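Local coordinates for thioredoxin domain-containing protein (Silicibacter pomeroyi, PDB 3EYT) that is of unknown function but belongs to the thioredoxin-like AhpC/TSA family and may act as an oxidoreductase with antioxidant activity, at residues E34-L39 / K84-E89; Q12-S17 / A64-H69; P119-I124 / L141-E146. One frame throughout, in Å; residues are numbered along the deposited sequence.

Contact 1. Residues E34-L39 / K84-E89; sequences EAFQML and KAFLHE
Selenomethionine Met38 lays its CB over the face of the Phe86 ring, 3.8 Å above the centroid and only 8° off the ring normal, a CH-pi contact. Its SE atom stands farther away and obliquely, 5.5 Å from the same centroid, in a looser Met-aromatic contact. The side chain bends at its last torsion (chi3 -83°), turning CE back until it lies 3.7 Å from Phe86 CB at the root of the ring. The Met38 carbonyl O touches Phe86 CE1 at 3.6 Å. The outer half of that ring also meets a second aromatic: Phe86 CE2 is 3.9 Å from Phe36 CE1, the two side chains running past one another with opposed directions. Phe86 can reach both partners because its CG is anti to the backbone N (chi1 174°), which carries the ring out from helix 80-89. Ile48 of helix 41-57 touches both phenylalanines. Further back, Met38 N is hydrogen-bonded to His69 NE2, while Leu39 of a second subunit packs on Met38. No hydrogen bond links the segments, so shape and dispersion hold the helix beside Phe36, which touches Cys43 of a Cys40/Cys43 CxxC pattern consistent with the redox motif of thioredoxins.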
loop_
_atom_site.group_PDB
_atom_site.type_symbol
_atom_site.label_atom_id
_atom_site.label_comp_id
_atom_site.label_asym_id
_atom_site.label_seq_id
_atom_site.Cartn_x
_atom_site.Cartn_y
_atom_site.Cartn_z
ATOM N N GLU C 34 -1.454 19.124 12.450
ATOM C CA GLU C 34 -0.301 18.297 12.756
ATOM C C GLU C 34 -0.024 17.401 11.543
ATOM O O GLU C 34 -0.821 16.513 11.228
ATOM C CB GLU C 34 -0.586 17.484 14.029
ATOM C CG GLU C 34 0.433 16.434 14.404
ATOM C CD GLU C 34 1.759 17.019 14.874
ATOM O OE1 GLU C 34 1.816 18.194 15.315
ATOM O OE2 GLU C 34 2.756 16.286 14.783
ATOM N N ALA C 35 1.097 17.661 10.871
ATOM C CA ALA C 35 1.515 16.907 9.699
ATOM C C ALA C 35 2.487 15.863 10.214
ATOM O O ALA C 35 3.452 16.186 10.918
ATOM C CB ALA C 35 2.188 17.791 8.682
ATOM N N PHE C 36 2.209 14.607 9.889
ATOM C CA PHE C 36 2.929 13.505 10.491
ATOM C C PHE C 36 3.001 12.346 9.488
ATOM O O PHE C 36 2.231 12.286 8.519
ATOM C CB PHE C 36 2.215 13.055 11.792
ATOM C CG PHE C 36 0.894 12.332 11.556
ATOM C CD1 PHE C 36 0.834 10.931 11.614
ATOM C CD2 PHE C 36 -0.284 13.055 11.291
ATOM C CE1 PHE C 36 -0.382 10.255 11.392
ATOM C CE2 PHE C 36 -1.498 12.411 11.072
ATOM C CZ PHE C 36 -1.552 10.990 11.116
ATOM N N GLN C 37 3.918 11.412 9.766
ATOM C CA GLN C 37 3.951 10.101 9.120
ATOM C C GLN C 37 3.797 9.114 10.246
ATOM O O GLN C 37 4.452 9.252 11.302
ATOM C CB GLN C 37 5.313 9.814 8.464
ATOM C CG GLN C 37 5.642 10.700 7.240
ATOM C CD GLN C 37 6.929 10.262 6.540
ATOM O OE1 GLN C 37 6.879 9.762 5.432
ATOM N NE2 GLN C 37 8.060 10.378 7.222
HETATM N N MSE C 38 2.989 8.092 10.011
HETATM C CA MSE C 38 2.663 7.126 11.055
HETATM C C MSE C 38 3.881 6.327 11.526
HETATM O O MSE C 38 3.927 5.921 12.671
HETATM C CB MSE C 38 1.535 6.203 10.591
HETATM C CG MSE C 38 1.922 5.365 9.372
HETATM SE SE MSE C 38 0.432 4.209 8.850
HETATM C CE MSE C 38 0.770 2.729 10.125
ATOM N N LEU C 39 4.872 6.111 10.662
ATOM C CA LEU C 39 6.073 5.371 11.065
ATOM C C LEU C 39 7.272 6.253 11.496
ATOM O O LEU C 39 8.393 5.771 11.681
ATOM C CB LEU C 39 6.488 4.384 9.944
ATOM C CG LEU C 39 5.440 3.371 9.463
ATOM C CD1 LEU C 39 6.093 2.438 8.442
ATOM C CD2 LEU C 39 4.864 2.547 10.650
ATOM N N LYS C 84 -5.529 3.670 8.946
ATOM C CA LYS C 84 -6.783 3.372 9.661
ATOM C C LYS C 84 -6.514 2.580 10.966
ATOM O O LYS C 84 -7.042 2.920 12.034
ATOM C CB LYS C 84 -7.738 2.587 8.742
ATOM C CG LYS C 84 -9.184 2.605 9.230
ATOM C CD LYS C 84 -10.075 1.826 8.282
ATOM C CE LYS C 84 -11.514 2.085 8.628
ATOM N NZ LYS C 84 -12.189 0.770 8.675
ATOM N N ALA C 85 -5.659 1.558 10.871
ATOM C CA ALA C 85 -5.302 0.720 12.037
ATOM C C ALA C 85 -4.499 1.520 13.051
ATOM O O ALA C 85 -4.750 1.444 14.251
ATOM C CB ALA C 85 -4.542 -0.515 11.599
ATOM N N PHE C 86 -3.584 2.345 12.559
ATOM C CA PHE C 86 -2.786 3.206 13.427
ATOM C C PHE C 86 -3.640 4.196 14.233
ATOM O O PHE C 86 -3.428 4.386 15.456
ATOM C CB PHE C 86 -1.749 3.955 12.560
ATOM C CG PHE C 86 -0.956 4.970 13.314
ATOM C CD1 PHE C 86 0.186 4.598 14.004
ATOM C CD2 PHE C 86 -1.322 6.315 13.282
ATOM C CE1 PHE C 86 0.961 5.569 14.688
ATOM C CE2 PHE C 86 -0.578 7.288 13.974
ATOM C CZ PHE C 86 0.560 6.914 14.679
ATOM N N LEU C 87 -4.606 4.822 13.564
ATOM C CA LEU C 87 -5.499 5.765 14.236
ATOM C C LEU C 87 -6.348 5.059 15.288
ATOM O O LEU C 87 -6.596 5.612 16.351
ATOM C CB LEU C 87 -6.415 6.487 13.250
ATOM C CG LEU C 87 -5.761 7.287 12.133
ATOM C CD1 LEU C 87 -6.822 7.805 11.197
ATOM C CD2 LEU C 87 -4.937 8.415 12.743
ATOM N N HIS C 88 -6.788 3.844 14.986
ATOM C CA HIS C 88 -7.508 3.034 15.971
ATOM C C HIS C 88 -6.634 2.705 17.212
ATOM O O HIS C 88 -7.009 3.041 18.355
ATOM C CB HIS C 88 -8.065 1.751 15.327
ATOM C CG HIS C 88 -8.860 0.902 16.264
ATOM N ND1 HIS C 88 -8.332 -0.202 16.905
ATOM C CD2 HIS C 88 -10.137 1.012 16.697
ATOM C CE1 HIS C 88 -9.253 -0.743 17.682
ATOM N NE2 HIS C 88 -10.358 -0.026 17.574
ATOM N N GLU C 89 -5.471 2.086 16.993
ATOM C CA GLU C 89 -4.587 1.662 18.111
ATOM C C GLU C 89 -4.167 2.783 19.021
ATOM O O GLU C 89 -4.078 2.607 20.240
ATOM C CB GLU C 89 -3.311 0.995 17.604
ATOM C CG GLU C 89 -3.548 -0.374 17.046
ATOM C CD GLU C 89 -4.146 -1.290 18.072
ATOM O OE1 GLU C 89 -5.324 -1.711 17.886
ATOM O OE2 GLU C 89 -3.456 -1.550 19.093
#

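Contact 2. Residues Q12-S17 / A64-H69; sequences QQWFNS and AVLGLH
Trp14 and Leu66 make the apolar part of this small contact: the benzene end of the indole comes up against strand 63-69, and its CH2 atom is within 4.2 Å of Leu66 CD1. That methyl approaches the ring obliquely. Leu66 presents it on an extended chain, CD1 anti to CA (chi2 -174°). Leu21 and Pro95 also pack on the indole, and Leu26 touches Leu66. The backbone adds one loose contact, Trp14 CZ3 to Gly67 O at 4.4 Å. In the mixed sheet of this thioredoxin-like fold the two strands are not neighbours: strand 96-99 runs between them, parallel to 63-69 and antiparallel to 11-15, and Trp14 reaches Leu66 past Pro95, just before that strand. Accordingly the nearest CA atoms, those of Trp14 and Leu68, are 9.2 Å apart, and no hydrogen bond joins the segments directly. The polar bonds lead elsewhere. Phe15 pairs by its backbone with Val96, and Gln13 with Val98, both on the intervening strand. Asn16 ND2 is hydrogen-bonded to Phe94 O, and Trp14 NE1, from the pyrrole ring, makes a weak hydrogen bond to Asp20 OD1.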
loop_
_atom_site.group_PDB
_atom_site.type_symbol
_atom_site.label_atom_id
_atom_site.label_comp_id
_atom_site.label_asym_id
_atom_site.label_seq_id
_atom_site.Cartn_x
_atom_site.Cartn_y
_atom_site.Cartn_z
ATOM N N GLN C 12 -6.720 13.348 -0.235
ATOM C CA GLN C 12 -7.183 12.195 -1.004
ATOM C C GLN C 12 -8.386 11.515 -0.307
ATOM O O GLN C 12 -9.361 11.062 -0.965
ATOM C CB GLN C 12 -6.028 11.218 -1.133
ATOM C CG GLN C 12 -6.340 9.973 -1.940
ATOM C CD GLN C 12 -5.892 8.739 -1.185
ATOM O OE1 GLN C 12 -4.725 8.292 -1.266
ATOM N NE2 GLN C 12 -6.798 8.194 -0.416
ATOM N N GLN C 13 -8.303 11.433 1.020
ATOM C CA GLN C 13 -9.416 10.960 1.819
ATOM C C GLN C 13 -9.268 11.395 3.275
ATOM O O GLN C 13 -8.173 11.717 3.720
ATOM C CB GLN C 13 -9.495 9.446 1.745
ATOM C CG GLN C 13 -8.349 8.719 2.372
ATOM C CD GLN C 13 -8.576 7.227 2.241
ATOM O OE1 GLN C 13 -9.321 6.665 3.010
ATOM N NE2 GLN C 13 -7.988 6.605 1.223
ATOM N N TRP C 14 -10.371 11.363 4.007
ATOM C CA TRP C 14 -10.448 11.801 5.400
ATOM C C TRP C 14 -10.814 10.624 6.294
ATOM O O TRP C 14 -11.620 9.783 5.903
ATOM C CB TRP C 14 -11.553 12.862 5.526
ATOM C CG TRP C 14 -11.083 14.239 5.130
ATOM C CD1 TRP C 14 -11.320 14.883 3.937
ATOM C CD2 TRP C 14 -10.273 15.139 5.918
ATOM N NE1 TRP C 14 -10.730 16.139 3.955
ATOM C CE2 TRP C 14 -10.084 16.318 5.146
ATOM C CE3 TRP C 14 -9.737 15.087 7.217
ATOM C CZ2 TRP C 14 -9.352 17.409 5.610
ATOM C CZ3 TRP C 14 -8.993 16.186 7.682
ATOM C CH2 TRP C 14 -8.811 17.329 6.872
ATOM N N PHE C 15 -10.193 10.552 7.466
ATOM C CA PHE C 15 -10.627 9.641 8.533
ATOM C C PHE C 15 -11.212 10.477 9.671
ATOM O O PHE C 15 -10.787 11.606 9.895
ATOM C CB PHE C 15 -9.443 8.794 9.041
ATOM C CG PHE C 15 -8.964 7.751 8.050
ATOM C CD1 PHE C 15 -9.603 6.516 7.949
ATOM C CD2 PHE C 15 -7.873 8.001 7.228
ATOM C CE1 PHE C 15 -9.165 5.556 7.004
ATOM C CE2 PHE C 15 -7.417 7.055 6.317
ATOM C CZ PHE C 15 -8.072 5.825 6.195
ATOM N N ASN C 16 -12.194 9.933 10.390
ATOM C CA ASN C 16 -12.777 10.616 11.539
ATOM C C ASN C 16 -13.417 11.911 11.117
ATOM O O ASN C 16 -13.317 12.879 11.828
ATOM C CB ASN C 16 -11.740 10.952 12.642
ATOM C CG ASN C 16 -10.979 9.753 13.137
ATOM O OD1 ASN C 16 -11.505 8.641 13.140
ATOM N ND2 ASN C 16 -9.728 9.972 13.595
ATOM N N SER C 17 -14.026 11.949 9.937
ATOM C CA SER C 17 -14.743 13.135 9.502
ATOM C C SER C 17 -15.938 12.761 8.637
ATOM O O SER C 17 -15.799 12.053 7.629
ATOM C CB SER C 17 -13.803 14.057 8.724
ATOM O OG SER C 17 -14.444 15.291 8.440
ATOM N N ALA C 64 -10.011 24.254 15.780
ATOM C CA ALA C 64 -10.050 22.976 15.056
ATOM C C ALA C 64 -8.655 22.353 15.074
ATOM O O ALA C 64 -7.649 23.045 14.845
ATOM C CB ALA C 64 -10.534 23.180 13.596
ATOM N N VAL C 65 -8.590 21.052 15.332
ATOM C CA VAL C 65 -7.343 20.315 15.279
ATOM C C VAL C 65 -7.495 19.232 14.212
ATOM O O VAL C 65 -8.430 18.432 14.257
ATOM C CB VAL C 65 -6.982 19.651 16.646
ATOM C CG1 VAL C 65 -5.685 18.794 16.532
ATOM C CG2 VAL C 65 -6.814 20.688 17.734
ATOM N N LEU C 66 -6.577 19.235 13.258
ATOM C CA LEU C 66 -6.605 18.336 12.090
ATOM C C LEU C 66 -5.282 17.610 12.031
ATOM O O LEU C 66 -4.253 18.217 12.302
ATOM C CB LEU C 66 -6.695 19.131 10.783
ATOM C CG LEU C 66 -7.838 20.131 10.655
ATOM C CD1 LEU C 66 -7.866 20.707 9.271
ATOM C CD2 LEU C 66 -9.188 19.454 11.044
ATOM N N GLY C 67 -5.309 16.338 11.639
ATOM C CA GLY C 67 -4.071 15.608 11.314
ATOM C C GLY C 67 -3.892 15.629 9.796
ATOM O O GLY C 67 -4.867 15.564 9.052
ATOM N N LEU C 68 -2.657 15.694 9.331
ATOM C CA LEU C 68 -2.394 15.582 7.907
ATOM C C LEU C 68 -1.316 14.503 7.714
ATOM O O LEU C 68 -0.172 14.670 8.151
ATOM C CB LEU C 68 -1.952 16.939 7.350
ATOM C CG LEU C 68 -1.586 16.944 5.870
ATOM C CD1 LEU C 68 -2.858 16.774 5.040
ATOM C CD2 LEU C 68 -0.834 18.226 5.453
ATOM N N HIS C 69 -1.703 13.369 7.123
ATOM C CA HIS C 69 -0.731 12.264 6.915
ATOM C C HIS C 69 0.046 12.526 5.615
ATOM O O HIS C 69 -0.487 12.380 4.489
ATOM C CB HIS C 69 -1.436 10.898 6.894
ATOM C CG HIS C 69 -0.502 9.736 7.125
ATOM N ND1 HIS C 69 -0.563 8.576 6.387
ATOM C CD2 HIS C 69 0.509 9.567 8.007
ATOM C CE1 HIS C 69 0.371 7.739 6.806
ATOM N NE2 HIS C 69 1.029 8.317 7.794
#

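Contact 3. Residues P119-I124 / L141-E146; sequences PSLLLI and LLLGAE
Glu146 carries the only flat side-chain group among the touching residues, and Leu123 CD1 lies obliquely to its carboxylate, out of the plane and off to one side, 4.0 Å from Glu146 OE1. That oxygen is itself hydrogen-bonded to His134 NE2 on strand 129-135. Nearer the helix backbone, Glu146 CB comes closer to the same methyl, 3.7 Å from Leu123 CD1, so the aliphatic root of the glutamate does the packing. The rest is leucine against leucine. Leu143 and Leu121 meet tip to tip, with Leu143 CD2 3.8 Å from Leu121 CD1 and Leu143 CD1 3.8 Å from Leu121 CD2. With CG anti to N (chi1 -179°), the Leu143 branch extends off the helix so that both methyls meet the strand's leucines; CD1 also lies 4.1 Å from Leu123 CG. Replacing Leu123 by an alanine would probably leave Leu143 CD1 and Glu146 CB without the leucine branch they pack on. Strand and helix run nearly parallel, their axes at 21° and 11.0 Å apart, in the C-terminal beta-beta-alpha half of the thioredoxin fold, with strand 129-135 as the antiparallel link. At the strand's start, Pro119 follows a cis peptide bond, as in thioredoxins, and touches Cys43. Leu50 of helix 41-57 packs on both Leu121 and Leu143. With no hydrogen bond across the segments, methyl packing holds strand and helix together, and Glu146 OE1 spends its bond on His134.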
loop_
_atom_site.group_PDB
_atom_site.type_symbol
_atom_site.label_atom_id
_atom_site.label_comp_id
_atom_site.label_asym_id
_atom_site.label_seq_id
_atom_site.Cartn_x
_atom_site.Cartn_y
_atom_site.Cartn_z
ATOM N N PRO C 119 7.599 15.577 12.575
ATOM C CA PRO C 119 6.312 16.271 12.609
ATOM C C PRO C 119 6.449 17.775 12.350
ATOM O O PRO C 119 7.475 18.386 12.672
ATOM C CB PRO C 119 5.790 16.004 14.041
ATOM C CG PRO C 119 7.066 15.996 14.891
ATOM C CD PRO C 119 8.137 15.307 13.933
ATOM N N SER C 120 5.434 18.347 11.721
ATOM C CA SER C 120 5.325 19.790 11.611
ATOM C C SER C 120 3.995 20.215 12.161
ATOM O O SER C 120 2.987 19.527 11.982
ATOM C CB SER C 120 5.475 20.249 10.158
ATOM O OG SER C 120 6.795 19.955 9.738
ATOM N N LEU C 121 3.988 21.365 12.817
ATOM C CA LEU C 121 2.764 21.888 13.360
ATOM C C LEU C 121 2.511 23.243 12.713
ATOM O O LEU C 121 3.407 24.114 12.715
ATOM C CB LEU C 121 2.834 21.947 14.898
ATOM C CG LEU C 121 1.445 22.159 15.563
ATOM C CD1 LEU C 121 1.321 21.532 16.892
ATOM C CD2 LEU C 121 1.128 23.631 15.659
ATOM N N LEU C 122 1.328 23.396 12.100
ATOM C CA LEU C 122 0.978 24.640 11.404
ATOM C C LEU C 122 -0.185 25.285 12.124
ATOM O O LEU C 122 -1.110 24.586 12.564
ATOM C CB LEU C 122 0.571 24.371 9.958
ATOM C CG LEU C 122 1.456 23.659 8.907
ATOM C CD1 LEU C 122 2.506 24.573 8.390
ATOM C CD2 LEU C 122 2.067 22.332 9.357
ATOM N N LEU C 123 -0.142 26.610 12.242
ATOM C CA LEU C 123 -1.200 27.393 12.866
ATOM C C LEU C 123 -1.743 28.407 11.893
ATOM O O LEU C 123 -0.991 29.264 11.389
ATOM C CB LEU C 123 -0.698 28.194 14.079
ATOM C CG LEU C 123 -0.550 27.640 15.487
ATOM C CD1 LEU C 123 -0.575 28.861 16.433
ATOM C CD2 LEU C 123 -1.631 26.633 15.863
ATOM N N ILE C 124 -3.049 28.321 11.670
ATOM C CA ILE C 124 -3.775 29.179 10.757
ATOM C C ILE C 124 -4.761 30.042 11.544
ATOM O O ILE C 124 -5.546 29.539 12.358
ATOM C CB ILE C 124 -4.505 28.345 9.681
ATOM C CG1 ILE C 124 -3.473 27.609 8.795
ATOM C CG2 ILE C 124 -5.430 29.217 8.802
ATOM C CD1 ILE C 124 -4.102 26.499 7.979
ATOM N N LEU C 141 4.300 25.826 26.256
ATOM C CA LEU C 141 4.053 27.207 26.719
ATOM C C LEU C 141 3.971 28.175 25.538
ATOM O O LEU C 141 3.076 29.035 25.478
ATOM C CB LEU C 141 5.123 27.694 27.711
ATOM C CG LEU C 141 4.974 27.196 29.159
ATOM C CD1 LEU C 141 6.230 27.460 29.929
ATOM C CD2 LEU C 141 3.755 27.873 29.833
ATOM N N LEU C 142 4.889 28.054 24.590
ATOM C CA LEU C 142 4.897 29.056 23.503
ATOM C C LEU C 142 3.785 28.804 22.497
ATOM O O LEU C 142 3.197 29.763 21.988
ATOM C CB LEU C 142 6.276 29.188 22.839
ATOM C CG LEU C 142 7.348 29.760 23.796
ATOM C CD1 LEU C 142 8.779 29.404 23.351
ATOM C CD2 LEU C 142 7.214 31.267 24.086
ATOM N N LEU C 143 3.461 27.532 22.251
ATOM C CA LEU C 143 2.323 27.196 21.380
ATOM C C LEU C 143 0.980 27.652 21.963
ATOM O O LEU C 143 0.120 28.170 21.236
ATOM C CB LEU C 143 2.266 25.688 21.080
ATOM C CG LEU C 143 1.125 25.234 20.155
ATOM C CD1 LEU C 143 1.253 25.895 18.759
ATOM C CD2 LEU C 143 1.048 23.695 20.024
ATOM N N GLY C 144 0.786 27.436 23.267
ATOM C CA GLY C 144 -0.421 27.914 23.951
ATOM C C GLY C 144 -0.535 29.435 23.864
ATOM O O GLY C 144 -1.621 29.970 23.630
ATOM N N ALA C 145 0.599 30.129 24.011
ATOM C CA ALA C 145 0.648 31.581 23.840
ATOM C C ALA C 145 0.245 31.995 22.394
ATOM O O ALA C 145 -0.574 32.917 22.193
ATOM C CB ALA C 145 2.039 32.119 24.207
ATOM N N GLU C 146 0.780 31.296 21.393
ATOM C CA GLU C 146 0.437 31.624 19.995
ATOM C C GLU C 146 -1.036 31.391 19.704
ATOM O O GLU C 146 -1.676 32.241 19.041
ATOM C CB GLU C 146 1.280 30.846 18.976
ATOM C CG GLU C 146 2.793 30.997 19.115
ATOM C CD GLU C 146 3.564 30.036 18.188
ATOM O OE1 GLU C 146 3.101 28.887 17.926
ATOM O OE2 GLU C 146 4.647 30.440 17.729
#

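How the contacts relate
All three contacts reach one mixed sheet, where strands 63-69, 30-36 and 120-124 lie side by side in that order; contact 2 also reaches it through edge strand 11-15. Contacts 1 and 2 are interleaved along the chain, with centres about 10 Å apart, and touch directly: Glu34 O to Leu68 N (2.8 Å) is a probable hydrogen bond, and Leu87 packs on Phe15. Contact 3 follows both in sequence; its centre is about 20 Å from that of contact 1, yet Ala35 N to Ser120 O (2.9 Å) probably bonds the two strands. Contacts 2 and 3, about 18 Å apart between centres, lie on opposite sides of the chain's centre without touching. Helix 41-57, which bears Cys43, touches residues of all three contacts.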